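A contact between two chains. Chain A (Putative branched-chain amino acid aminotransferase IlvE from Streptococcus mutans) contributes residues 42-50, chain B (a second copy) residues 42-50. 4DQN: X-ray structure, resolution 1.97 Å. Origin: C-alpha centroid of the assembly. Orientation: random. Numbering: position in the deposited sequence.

Chain A (42-50) DATLHISES
Chain B 42-50: DATLHISES

Strand 44-48 of each copy pairs antiparallel with its mate about an exact two-fold axis, register centred on H46(A) opposite H46(B) (CA-CA 4.7 Å), the strand directions 154° apart. In chain A, phi/psi runs -104/130, -92/139, -116/100, -132/153, -55/139 from T44(A) to S48(A), then turns to -55/-20 at E49(A); the axis repeats every value in chain B. L45(A) N donates to I47(B) O at 2.8 Å and I47(B) N to L45(A) O at 3.0 Å; E49(B) N to A43(A) O, 3.0 Å, extends the ladder, and symmetry repeats all three.

On the histidine face, chi1 -50° (m) and chi2 -86° bring H46(A) ND1 within 2.8 Å of H46(B) ND1, a nearly linear hydrogen bond in which one nitrogen must carry the proton and the other accept it. The rings meet rim to rim, planes at 65°. Each ring is held at its other nitrogen: H46(A) NE2 donates to D42(A) OD2 at 2.7 Å, while T44(A) N donates to D42(A) OD1 at 3.1 Å; with D42(A) at chi1 t and chi2 -4°, both carboxylate oxygens are used within the stretch. T44(A), chi1 m, lays T44(A) CG2 3.9 Å from H46(B) CB.

On the other face lie the apolar side chains of L45 and I47 from both chains. I47(A) and I47(B), both p, t, bring I47(A) CD1 to 4.2 Å from I47(B) CD1, and L45(A) (m, t) sets L45(A) CD1 3.8 Å from E49(B) CA. E49(A), chi1 p, chi2 t, chi3 -7°, brings E49(A) OE2 to 3.5 Å from A43(B) CB, this oxygen being hydrogen-bonded elsewhere in the structure. S48(A), chi1 t, has CA-to-CB pointing away from the other stretch.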

ATOM      1  N   ASP A  42      -6.413  22.768 -11.931  1.00 25.25           N
ATOM      2  CA  ASP A  42      -7.002  22.268 -10.686  1.00 28.30           C
ATOM      3  C   ASP A  42      -6.060  21.264 -10.053  1.00 26.39           C
ATOM      4  O   ASP A  42      -5.825  20.190 -10.603  1.00 28.42           O
ATOM      5  CB  ASP A  42      -8.344  21.587 -10.961  1.00 26.12           C
ATOM      6  CG  ASP A  42      -9.162  21.381  -9.708  1.00 26.74           C
ATOM      7  OD1 ASP A  42      -8.671  21.690  -8.596  1.00 24.82           O
ATOM      8  OD2 ASP A  42     -10.306  20.891  -9.830  1.00 30.03           O
ATOM      9  N   ALA A  43      -5.535  21.616  -8.886  1.00 25.11           N
ATOM     10  CA  ALA A  43      -4.587  20.767  -8.175  1.00 26.52           C
ATOM     11  C   ALA A  43      -5.310  19.831  -7.209  1.00 27.12           C
ATOM     12  O   ALA A  43      -4.673  19.109  -6.442  1.00 24.02           O
ATOM     13  CB  ALA A  43      -3.574  21.632  -7.431  1.00 25.16           C
ATOM     14  N   THR A  44      -6.641  19.849  -7.253  1.00 25.74           N
ATOM     15  CA  THR A  44      -7.449  18.955  -6.425  1.00 26.47           C
ATOM     16  C   THR A  44      -7.987  17.834  -7.300  1.00 25.93           C
ATOM     17  O   THR A  44      -8.516  18.093  -8.388  1.00 26.69           O
ATOM     18  CB  THR A  44      -8.623  19.701  -5.775  1.00 28.22           C
ATOM     19  OG1 THR A  44      -8.107  20.728  -4.930  1.00 27.56           O
ATOM     20  CG2 THR A  44      -9.448  18.753  -4.913  1.00 27.40           C
ATOM     21  N   LEU A  45      -7.823  16.588  -6.850  1.00 24.86           N
ATOM     22  CA  LEU A  45      -8.388  15.455  -7.573  1.00 26.20           C
ATOM     23  C   LEU A  45      -9.756  15.162  -7.005  1.00 26.70           C
ATOM     24  O   LEU A  45      -9.955  15.215  -5.791  1.00 26.29           O
ATOM     25  CB  LEU A  45      -7.496  14.214  -7.466  1.00 24.03           C
ATOM     26  CG  LEU A  45      -6.131  14.300  -8.159  1.00 23.50           C
ATOM     27  CD1 LEU A  45      -5.245  13.162  -7.685  1.00 26.24           C
ATOM     28  CD2 LEU A  45      -6.278  14.247  -9.680  1.00 22.83           C
ATOM     29  N   HIS A  46     -10.705  14.867  -7.888  1.00 25.59           N
ATOM     30  CA  HIS A  46     -12.089  14.636  -7.479  1.00 27.44           C
ATOM     31  C   HIS A  46     -12.434  13.185  -7.798  1.00 27.04           C
ATOM     32  O   HIS A  46     -12.695  12.840  -8.948  1.00 25.41           O
ATOM     33  CB  HIS A  46     -13.003  15.606  -8.236  1.00 26.34           C
ATOM     34  CG  HIS A  46     -12.537  17.030  -8.169  1.00 26.62           C
ATOM     35  ND1 HIS A  46     -12.862  17.867  -7.125  1.00 26.51           N
ATOM     36  CD2 HIS A  46     -11.738  17.749  -8.996  1.00 29.30           C
ATOM     37  CE1 HIS A  46     -12.303  19.052  -7.320  1.00 28.25           C
ATOM     38  NE2 HIS A  46     -11.608  19.004  -8.445  1.00 28.06           N
ATOM     39  N   ILE A  47     -12.395  12.323  -6.787  1.00 24.41           N
ATOM     40  CA  ILE A  47     -12.465  10.891  -7.041  1.00 22.94           C
ATOM     41  C   ILE A  47     -13.491  10.242  -6.134  1.00 27.21           C
ATOM     42  O   ILE A  47     -13.779  10.737  -5.036  1.00 26.61           O
ATOM     43  CB  ILE A  47     -11.088  10.200  -6.866  1.00 22.45           C
ATOM     44  CG1 ILE A  47     -10.613  10.270  -5.414  1.00 21.80           C
ATOM     45  CG2 ILE A  47     -10.028  10.845  -7.779  1.00 22.97           C
ATOM     46  CD1 ILE A  47      -9.251   9.583  -5.184  1.00 21.38           C
ATOM     47  N   SER A  48     -14.051   9.134  -6.600  1.00 25.34           N
ATOM     48  CA  SER A  48     -15.052   8.402  -5.832  1.00 25.91           C
ATOM     49  C   SER A  48     -14.553   8.015  -4.444  1.00 25.18           C
ATOM     50  O   SER A  48     -13.403   7.589  -4.287  1.00 22.61           O
ATOM     51  CB  SER A  48     -15.436   7.133  -6.589  1.00 26.24           C
ATOM     52  OG  SER A  48     -16.365   6.380  -5.822  1.00 27.87           O
ATOM     53  N   GLU A  49     -15.427   8.150  -3.444  1.00 23.42           N
ATOM     54  CA  GLU A  49     -15.145   7.695  -2.091  1.00 23.55           C
ATOM     55  C   GLU A  49     -14.764   6.211  -2.094  1.00 25.51           C
ATOM     56  O   GLU A  49     -14.153   5.704  -1.149  1.00 23.67           O
ATOM     57  CB  GLU A  49     -16.382   7.911  -1.198  1.00 23.88           C
ATOM     58  CG  GLU A  49     -17.603   7.081  -1.624  1.00 24.79           C
ATOM     59  CD  GLU A  49     -18.865   7.511  -0.922  1.00 25.10           C
ATOM     60  OE1 GLU A  49     -18.765   8.364  -0.017  1.00 25.14           O
ATOM     61  OE2 GLU A  49     -19.960   7.001  -1.266  1.00 26.32           O
ATOM     62  N   SER A  50     -15.135   5.513  -3.163  1.00 25.49           N
ATOM     63  CA  SER A  50     -14.877   4.084  -3.262  1.00 24.32           C
ATOM     64  C   SER A  50     -13.721   3.751  -4.202  1.00 24.47           C
ATOM     65  O   SER A  50     -13.620   2.605  -4.667  1.00 25.12           O
ATOM     66  CB  SER A  50     -16.136   3.381  -3.762  1.00 28.45           C
ATOM     67  OG  SER A  50     -16.031   2.007  -3.473  1.00 39.72           O
TER
ATOM     68  N   ASP B  42     -22.321  14.250  -0.740  1.00 25.25           N
ATOM     69  CA  ASP B  42     -21.309  14.205  -1.798  1.00 28.30           C
ATOM     70  C   ASP B  42     -20.489  12.939  -1.655  1.00 26.39           C
ATOM     71  O   ASP B  42     -19.759  12.771  -0.679  1.00 28.42           O
ATOM     72  CB  ASP B  42     -20.377  15.415  -1.704  1.00 26.12           C
ATOM     73  CG  ASP B  42     -19.559  15.621  -2.957  1.00 26.74           C
ATOM     74  OD1 ASP B  42     -19.642  14.785  -3.889  1.00 24.82           O
ATOM     75  OD2 ASP B  42     -18.813  16.623  -3.010  1.00 30.03           O
ATOM     76  N   ALA B  43     -20.603  12.058  -2.640  1.00 25.11           N
ATOM     77  CA  ALA B  43     -19.900  10.781  -2.623  1.00 26.52           C
ATOM     78  C   ALA B  43     -18.541  10.896  -3.308  1.00 27.12           C
ATOM     79  O   ALA B  43     -17.842   9.898  -3.487  1.00 24.02           O
ATOM     80  CB  ALA B  43     -20.755   9.711  -3.297  1.00 25.16           C
ATOM     81  N   THR B  44     -18.172  12.118  -3.689  1.00 25.74           N
ATOM     82  CA  THR B  44     -16.868  12.373  -4.298  1.00 26.47           C
ATOM     83  C   THR B  44     -15.965  13.024  -3.262  1.00 25.93           C
ATOM     84  O   THR B  44     -16.376  13.976  -2.589  1.00 26.69           O
ATOM     85  CB  THR B  44     -16.989  13.295  -5.519  1.00 28.22           C
ATOM     86  OG1 THR B  44     -17.809  12.660  -6.498  1.00 27.56           O
ATOM     87  CG2 THR B  44     -15.620  13.542  -6.141  1.00 27.40           C
ATOM     88  N   LEU B  45     -14.750  12.493  -3.104  1.00 24.86           N
ATOM     89  CA  LEU B  45     -13.782  13.106  -2.203  1.00 26.20           C
ATOM     90  C   LEU B  45     -12.932  14.067  -2.999  1.00 26.70           C
ATOM     91  O   LEU B  45     -12.546  13.773  -4.131  1.00 26.29           O
ATOM     92  CB  LEU B  45     -12.895  12.056  -1.526  1.00 24.03           C
ATOM     93  CG  LEU B  45     -13.595  11.114  -0.540  1.00 23.50           C
ATOM     94  CD1 LEU B  45     -12.687   9.940  -0.222  1.00 26.24           C
ATOM     95  CD2 LEU B  45     -13.974  11.843   0.749  1.00 22.83           C
ATOM     96  N   HIS B  46     -12.654  15.227  -2.413  1.00 25.59           N
ATOM     97  CA  HIS B  46     -11.905  16.276  -3.102  1.00 27.44           C
ATOM     98  C   HIS B  46     -10.591  16.479  -2.356  1.00 27.04           C
ATOM     99  O   HIS B  46     -10.557  17.115  -1.306  1.00 25.41           O
ATOM    100  CB  HIS B  46     -12.741  17.561  -3.117  1.00 26.34           C
ATOM    101  CG  HIS B  46     -14.146  17.346  -3.597  1.00 26.62           C
ATOM    102  ND1 HIS B  46     -14.482  17.360  -4.933  1.00 26.51           N
ATOM    103  CD2 HIS B  46     -15.290  17.071  -2.923  1.00 29.30           C
ATOM    104  CE1 HIS B  46     -15.779  17.127  -5.063  1.00 28.25           C
ATOM    105  NE2 HIS B  46     -16.291  16.939  -3.858  1.00 28.06           N
ATOM    106  N   ILE B  47      -9.512  15.900  -2.873  1.00 24.41           N
ATOM    107  CA  ILE B  47      -8.276  15.831  -2.106  1.00 22.94           C
ATOM    108  C   ILE B  47      -7.104  16.291  -2.948  1.00 27.21           C
ATOM    109  O   ILE B  47      -7.125  16.194  -4.182  1.00 26.61           O
ATOM    110  CB  ILE B  47      -8.011  14.406  -1.557  1.00 22.45           C
ATOM    111  CG1 ILE B  47      -7.768  13.411  -2.691  1.00 21.80           C
ATOM    112  CG2 ILE B  47      -9.192  13.918  -0.697  1.00 22.97           C
ATOM    113  CD1 ILE B  47      -7.485  11.977  -2.196  1.00 21.38           C
ATOM    114  N   SER B  48      -6.080  16.801  -2.277  1.00 25.34           N
ATOM    115  CA  SER B  48      -4.882  17.280  -2.958  1.00 25.91           C
ATOM    116  C   SER B  48      -4.253  16.213  -3.849  1.00 25.18           C
ATOM    117  O   SER B  48      -4.164  15.043  -3.459  1.00 22.61           O
ATOM    118  CB  SER B  48      -3.855  17.721  -1.918  1.00 26.24           C
ATOM    119  OG  SER B  48      -2.660  18.131  -2.568  1.00 27.87           O
ATOM    120  N   GLU B  49      -3.805  16.626  -5.037  1.00 23.42           N
ATOM    121  CA  GLU B  49      -3.060  15.759  -5.936  1.00 23.55           C
ATOM    122  C   GLU B  49      -1.836  15.174  -5.225  1.00 25.51           C
ATOM    123  O   GLU B  49      -1.269  14.164  -5.652  1.00 23.67           O
ATOM    124  CB  GLU B  49      -2.609  16.556  -7.177  1.00 23.88           C
ATOM    125  CG  GLU B  49      -1.626  17.692  -6.855  1.00 24.79           C
ATOM    126  CD  GLU B  49      -1.419  18.622  -8.023  1.00 25.10           C
ATOM    127  OE1 GLU B  49      -1.940  18.310  -9.113  1.00 25.14           O
ATOM    128  OE2 GLU B  49      -0.738  19.664  -7.862  1.00 26.32           O
ATOM    129  N   SER B  50      -1.424  15.821  -4.139  1.00 25.49           N
ATOM    130  CA  SER B  50      -0.243  15.395  -3.405  1.00 24.32           C
ATOM    131  C   SER B  50      -0.578  14.671  -2.103  1.00 24.47           C
ATOM    132  O   SER B  50       0.283  14.578  -1.214  1.00 25.12           O
ATOM    133  CB  SER B  50       0.615  16.615  -3.083  1.00 28.45           C
ATOM    134  OG  SER B  50       1.913  16.182  -2.753  1.00 39.72           O
TER